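Local atomic coordinates of lectin 2 (Agrocybe aegerita, PDB entry 4TQJ), a protein that binds sugars, specifically recognising N-acetylglucosamine at the non-reducing end of glycans, and folds as a beta-propeller. Residues Ala288-Asn293 and Arg340-Leu345; Asp352-Gly357 and Cys396-Leu401. The protein carries 1 engineered substitution. One frame throughout, in Å; residues are numbered along the deposited sequence.

Interaction 1 (Ala288-Asn293 and Arg340-Leu345); sequences ADLTGN and RFVVDL
One methyl of V342, CG1, carries the side-chain packing on both A288 and L290. It meets CB of A288 at 3.6 Å and CD1 of L290 at 4.0 Å. It lies anti to the backbone N of V342 (chi1 -175°), which turns it to face both partners. CB of A288 points at the strand carrying V342, while L290 runs across V342 at about a right angle. F301 and A351 also pack on V342. This is the tight part of the contact. Beyond L290 the chain turns away, through partly exposed T291 and N293 and solvent-exposed G292. On that looser side D289 OD1 accepts from T291 N at 3.0 Å in an Asx turn. The N-H comes from above the carboxylate plane, at 158°. D289 OD2 takes the N-H of G294. Segment 288-293 leaves the end of strand 285-288; 340-345 holds most of strand 339-343 and the turn after it. These are the first, innermost strands of successive propeller blades. Direct contact between the segments is thus aliphatic and rests on shape. D289 holds its turn from within, while backbone bonding of D289 to A351 and of L290 O to N366 ND2 ties it to the next blade.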
loop_
_atom_site.group_PDB
_atom_site.type_symbol
_atom_site.label_atom_id
_atom_site.label_comp_id
_atom_site.label_asym_id
_atom_site.label_seq_id
_atom_site.Cartn_x
_atom_site.Cartn_y
_atom_site.Cartn_z
ATOM N N ALA A 288 -13.485 -2.667 -17.811
ATOM C CA ALA A 288 -13.028 -2.695 -16.424
ATOM C C ALA A 288 -13.980 -3.556 -15.616
ATOM O O ALA A 288 -15.132 -3.741 -16.016
ATOM C CB ALA A 288 -12.972 -1.285 -15.854
ATOM N N ASP A 289 -13.514 -4.092 -14.487
ATOM C CA ASP A 289 -14.381 -4.929 -13.661
ATOM C C ASP A 289 -15.204 -4.066 -12.721
ATOM O O ASP A 289 -14.687 -3.556 -11.726
ATOM C CB ASP A 289 -13.579 -5.967 -12.857
ATOM C CG ASP A 289 -14.481 -6.911 -12.073
ATOM O OD1 ASP A 289 -15.714 -6.742 -12.145
ATOM O OD2 ASP A 289 -13.970 -7.820 -11.394
ATOM N N LEU A 290 -16.481 -3.881 -13.041
ATOM C CA LEU A 290 -17.313 -2.986 -12.244
ATOM C C LEU A 290 -18.112 -3.727 -11.181
ATOM O O LEU A 290 -18.869 -3.109 -10.451
ATOM C CB LEU A 290 -18.251 -2.149 -13.128
ATOM C CG LEU A 290 -17.740 -0.777 -13.583
ATOM C CD1 LEU A 290 -16.442 -0.878 -14.396
ATOM C CD2 LEU A 290 -18.819 -0.058 -14.396
ATOM N N THR A 291 -17.926 -5.044 -11.078
ATOM C CA THR A 291 -18.714 -5.811 -10.122
ATOM C C THR A 291 -17.920 -6.754 -9.220
ATOM O O THR A 291 -18.501 -7.488 -8.429
ATOM C CB THR A 291 -19.805 -6.603 -10.824
ATOM O OG1 THR A 291 -19.197 -7.509 -11.747
ATOM C CG2 THR A 291 -20.765 -5.645 -11.571
ATOM N N GLY A 292 -16.595 -6.730 -9.325
ATOM C CA GLY A 292 -15.769 -7.525 -8.438
ATOM C C GLY A 292 -15.807 -9.015 -8.708
ATOM O O GLY A 292 -15.366 -9.805 -7.878
ATOM N N ASN A 293 -16.304 -9.416 -9.872
ATOM C CA ASN A 293 -16.333 -10.842 -10.196
ATOM C C ASN A 293 -15.196 -11.333 -11.086
ATOM O O ASN A 293 -15.173 -12.500 -11.467
ATOM C CB ASN A 293 -17.678 -11.253 -10.794
ATOM C CG ASN A 293 -17.970 -10.575 -12.128
ATOM O OD1 ASN A 293 -17.153 -9.808 -12.656
ATOM N ND2 ASN A 293 -19.151 -10.868 -12.687
ATOM N N ARG A 340 -9.795 10.902 -18.223
ATOM C CA ARG A 340 -10.713 10.060 -17.464
ATOM C C ARG A 340 -10.179 8.638 -17.283
ATOM O O ARG A 340 -9.492 8.109 -18.159
ATOM C CB ARG A 340 -12.110 10.069 -18.093
ATOM C CG ARG A 340 -12.864 11.389 -17.838
ATOM C CD ARG A 340 -13.950 11.630 -18.876
ATOM N NE ARG A 340 -13.370 12.038 -20.156
ATOM C CZ ARG A 340 -14.085 12.308 -21.244
ATOM N NH1 ARG A 340 -15.401 12.214 -21.206
ATOM N NH2 ARG A 340 -13.484 12.670 -22.368
ATOM N N PHE A 341 -10.487 8.050 -16.128
ATOM C CA PHE A 341 -10.009 6.719 -15.779
ATOM C C PHE A 341 -11.124 5.904 -15.148
ATOM O O PHE A 341 -12.019 6.440 -14.481
ATOM C CB PHE A 341 -8.836 6.787 -14.788
ATOM C CG PHE A 341 -7.780 7.806 -15.143
ATOM C CD1 PHE A 341 -6.622 7.426 -15.786
ATOM C CD2 PHE A 341 -7.952 9.152 -14.820
ATOM C CE1 PHE A 341 -5.636 8.369 -16.099
ATOM C CE2 PHE A 341 -6.978 10.093 -15.137
ATOM C CZ PHE A 341 -5.815 9.695 -15.768
ATOM N N VAL A 342 -11.056 4.601 -15.360
ATOM C CA VAL A 342 -11.974 3.661 -14.738
ATOM C C VAL A 342 -11.117 2.636 -13.996
ATOM O O VAL A 342 -10.553 1.723 -14.605
ATOM C CB VAL A 342 -12.879 2.982 -15.777
ATOM C CG1 VAL A 342 -13.915 2.101 -15.084
ATOM C CG2 VAL A 342 -13.553 4.041 -16.688
ATOM N N VAL A 343 -10.990 2.825 -12.683
ATOM C CA VAL A 343 -10.090 2.024 -11.845
ATOM C C VAL A 343 -10.628 1.913 -10.420
ATOM O O VAL A 343 -11.343 2.781 -9.964
ATOM C CB VAL A 343 -8.657 2.637 -11.770
ATOM C CG1 VAL A 343 -7.937 2.574 -13.121
ATOM C CG2 VAL A 343 -8.697 4.054 -11.238
ATOM N N ASP A 344 -10.262 0.853 -9.712
ATOM C CA ASP A 344 -10.665 0.704 -8.323
ATOM C C ASP A 344 -9.832 1.657 -7.472
ATOM O O ASP A 344 -8.598 1.604 -7.479
ATOM C CB ASP A 344 -10.469 -0.746 -7.859
ATOM C CG ASP A 344 -11.138 -1.038 -6.530
ATOM O OD1 ASP A 344 -12.004 -0.230 -6.118
ATOM O OD2 ASP A 344 -10.798 -2.082 -5.901
ATOM N N LEU A 345 -10.515 2.545 -6.763
ATOM C CA LEU A 345 -9.864 3.457 -5.832
ATOM C C LEU A 345 -10.093 3.033 -4.384
ATOM O O LEU A 345 -9.514 3.626 -3.462
ATOM C CB LEU A 345 -10.409 4.869 -6.012
ATOM C CG LEU A 345 -10.176 5.514 -7.365
ATOM C CD1 LEU A 345 -11.017 6.806 -7.494
ATOM C CD2 LEU A 345 -8.694 5.783 -7.531
#

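Interaction 2 (Asp352-Gly357 and Cys396-Leu401); sequences DIIGFG and CWMANL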
loop_
_atom_site.group_PDB
_atom_site.type_symbol
_atom_site.label_atom_id
_atom_site.label_comp_id
_atom_site.label_asym_id
_atom_site.label_seq_id
_atom_site.Cartn_x
_atom_site.Cartn_y
_atom_site.Cartn_z
ATOM N N ASP A 352 -14.024 2.364 -9.986
ATOM C CA ASP A 352 -14.626 3.650 -9.751
ATOM C C ASP A 352 -14.264 4.554 -10.916
ATOM O O ASP A 352 -13.506 4.156 -11.820
ATOM C CB ASP A 352 -14.117 4.217 -8.420
ATOM C CG ASP A 352 -14.239 3.211 -7.295
ATOM O OD1 ASP A 352 -15.388 2.895 -6.934
ATOM O OD2 ASP A 352 -13.207 2.698 -6.796
ATOM N N ILE A 353 -14.799 5.768 -10.899
ATOM C CA ILE A 353 -14.561 6.690 -11.993
ATOM C C ILE A 353 -13.956 7.971 -11.467
ATOM O O ILE A 353 -14.485 8.579 -10.533
ATOM C CB ILE A 353 -15.857 6.980 -12.778
ATOM C CG1 ILE A 353 -16.170 5.805 -13.714
ATOM C CG2 ILE A 353 -15.728 8.287 -13.560
ATOM C CD1 ILE A 353 -17.630 5.684 -14.089
ATOM N N ILE A 354 -12.831 8.365 -12.054
ATOM C CA ILE A 354 -12.184 9.612 -11.678
ATOM C C ILE A 354 -11.860 10.397 -12.940
ATOM O O ILE A 354 -11.446 9.829 -13.954
ATOM C CB ILE A 354 -10.910 9.387 -10.832
ATOM C CG1 ILE A 354 -10.218 10.727 -10.526
ATOM C CG2 ILE A 354 -9.944 8.472 -11.559
ATOM C CD1 ILE A 354 -9.059 10.618 -9.525
ATOM N N GLY A 355 -12.078 11.702 -12.883
ATOM C CA GLY A 355 -11.874 12.549 -14.045
ATOM C C GLY A 355 -11.107 13.796 -13.677
ATOM O O GLY A 355 -11.491 14.496 -12.744
ATOM N N PHE A 356 -10.016 14.058 -14.395
ATOM C CA PHE A 356 -9.251 15.283 -14.213
ATOM C C PHE A 356 -9.864 16.342 -15.124
ATOM O O PHE A 356 -9.612 16.346 -16.327
ATOM C CB PHE A 356 -7.775 15.080 -14.577
ATOM C CG PHE A 356 -7.061 14.025 -13.739
ATOM C CD1 PHE A 356 -7.678 13.429 -12.652
ATOM C CD2 PHE A 356 -5.772 13.632 -14.060
ATOM C CE1 PHE A 356 -7.011 12.457 -11.892
ATOM C CE2 PHE A 356 -5.110 12.659 -13.318
ATOM C CZ PHE A 356 -5.736 12.071 -12.232
ATOM N N GLY A 357 -10.675 17.222 -14.550
ATOM C CA GLY A 357 -11.459 18.178 -15.325
ATOM C C GLY A 357 -10.771 19.498 -15.631
ATOM O O GLY A 357 -9.548 19.596 -15.608
ATOM N N CYS A 396 -0.210 11.699 -17.415
ATOM C CA CYS A 396 -0.762 11.227 -16.147
ATOM C C CYS A 396 -1.236 9.806 -16.269
ATOM O O CYS A 396 -1.855 9.426 -17.267
ATOM C CB CYS A 396 -1.965 12.058 -15.725
ATOM S SG CYS A 396 -1.569 13.672 -15.187
ATOM N N TRP A 397 -0.976 9.028 -15.233
ATOM C CA TRP A 397 -1.406 7.651 -15.191
ATOM C C TRP A 397 -2.013 7.368 -13.820
ATOM O O TRP A 397 -1.660 8.015 -12.824
ATOM C CB TRP A 397 -0.207 6.713 -15.340
ATOM C CG TRP A 397 0.644 6.824 -16.586
ATOM C CD1 TRP A 397 1.984 7.110 -16.636
ATOM C CD2 TRP A 397 0.241 6.574 -17.941
ATOM N NE1 TRP A 397 2.431 7.069 -17.932
ATOM C CE2 TRP A 397 1.383 6.744 -18.754
ATOM C CE3 TRP A 397 -0.974 6.231 -18.547
ATOM C CZ2 TRP A 397 1.343 6.588 -20.136
ATOM C CZ3 TRP A 397 -1.014 6.079 -19.919
ATOM C CH2 TRP A 397 0.136 6.260 -20.700
ATOM N N MET A 398 -2.907 6.393 -13.762
ATOM C CA MET A 398 -3.204 5.734 -12.499
ATOM C C MET A 398 -2.254 4.540 -12.394
ATOM O O MET A 398 -1.928 3.921 -13.405
ATOM C CB MET A 398 -4.663 5.270 -12.441
ATOM C CG MET A 398 -5.686 6.393 -12.631
ATOM S SD MET A 398 -5.549 7.735 -11.421
ATOM C CE MET A 398 -5.761 6.862 -9.870
ATOM N N ALA A 399 -1.796 4.235 -11.179
ATOM C CA ALA A 399 -0.921 3.088 -10.936
ATOM C C ALA A 399 -0.975 2.688 -9.465
ATOM O O ALA A 399 -1.272 3.510 -8.614
ATOM C CB ALA A 399 0.511 3.413 -11.334
ATOM N N ASN A 400 -0.709 1.420 -9.169
ATOM C CA ASN A 400 -0.597 0.988 -7.780
ATOM C C ASN A 400 0.865 1.053 -7.354
ATOM O O ASN A 400 1.673 0.177 -7.671
ATOM C CB ASN A 400 -1.168 -0.417 -7.582
ATOM C CG ASN A 400 -2.579 -0.556 -8.146
ATOM O OD1 ASN A 400 -2.759 -0.887 -9.315
ATOM N ND2 ASN A 400 -3.579 -0.305 -7.314
ATOM N N LEU A 401 1.210 2.121 -6.655
ATOM C CA LEU A 401 2.582 2.309 -6.220
ATOM C C LEU A 401 3.038 1.164 -5.332
ATOM O O LEU A 401 4.184 0.750 -5.388
ATOM C CB LEU A 401 2.712 3.644 -5.504
ATOM C CG LEU A 401 2.518 4.768 -6.519
ATOM C CD1 LEU A 401 2.412 6.107 -5.834
ATOM C CD2 LEU A 401 3.682 4.747 -7.495
#
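The first torsions of F356 and C396 aim the ring edge of one and CB and SG of the other into the gap between their strands. CG of F356 stands beside its backbone N and anti to its carbonyl carbon (chi1 -61°). SG of C396 does the same on the facing strand. M398 reaches the contact by a fold: its three side-chain torsions are all near -58°. The bend carries SD back towards 352-357, although CB does not point there. C396 meets the F356 ring at its edge. CB of C396 lies near the ring plane, 4.0 Å from F356 CE2. SG of C396 is 4.1 Å from the same carbon. The sulfur is 5.3 Å from the F356 ring centroid and 80° off the ring normal, so this is an edge-on sulfur-aromatic contact. SD of M398 approaches obliquely, 4.4 Å from F356 CZ. The two strands run nearly antiparallel with their axes 10.6 Å apart, so they meet through side chains from different sheets. Strand 352-356 is second in its propeller blade. Strand 395-399 comes from the C-terminal end of the chain and completes the blade of N-terminal strands 20-25, 28-32 and 41-44, the "velcro" closure of a beta-propeller. I21 of that blade also touches F356 and M398. On the other blade, CG2 of I354 comes within 4.5 Å of M398 SD. CD1 of I354 lies in the plane of the F356 ring, at its edge.

Both interactions are buried packing between propeller blades, and they share the blade of strands 339-343 and 352-356. Interaction 1 joins that blade to the preceding one. Interaction 2 joins it to the blade that closes the ring. Interaction 1 is small and aliphatic and has one partly exposed member, A288, whereas all four touching residues of interaction 2 are buried. The second covers more surface, 154 Å² against 93 Å², and adds an aromatic ring and two sulfurs. The two also touch directly. L345 N probably bonds to D352 OD2 at 2.7 Å, pinning the turn after strand 339-343 to the next strand. F341 packs against both M398 and F356.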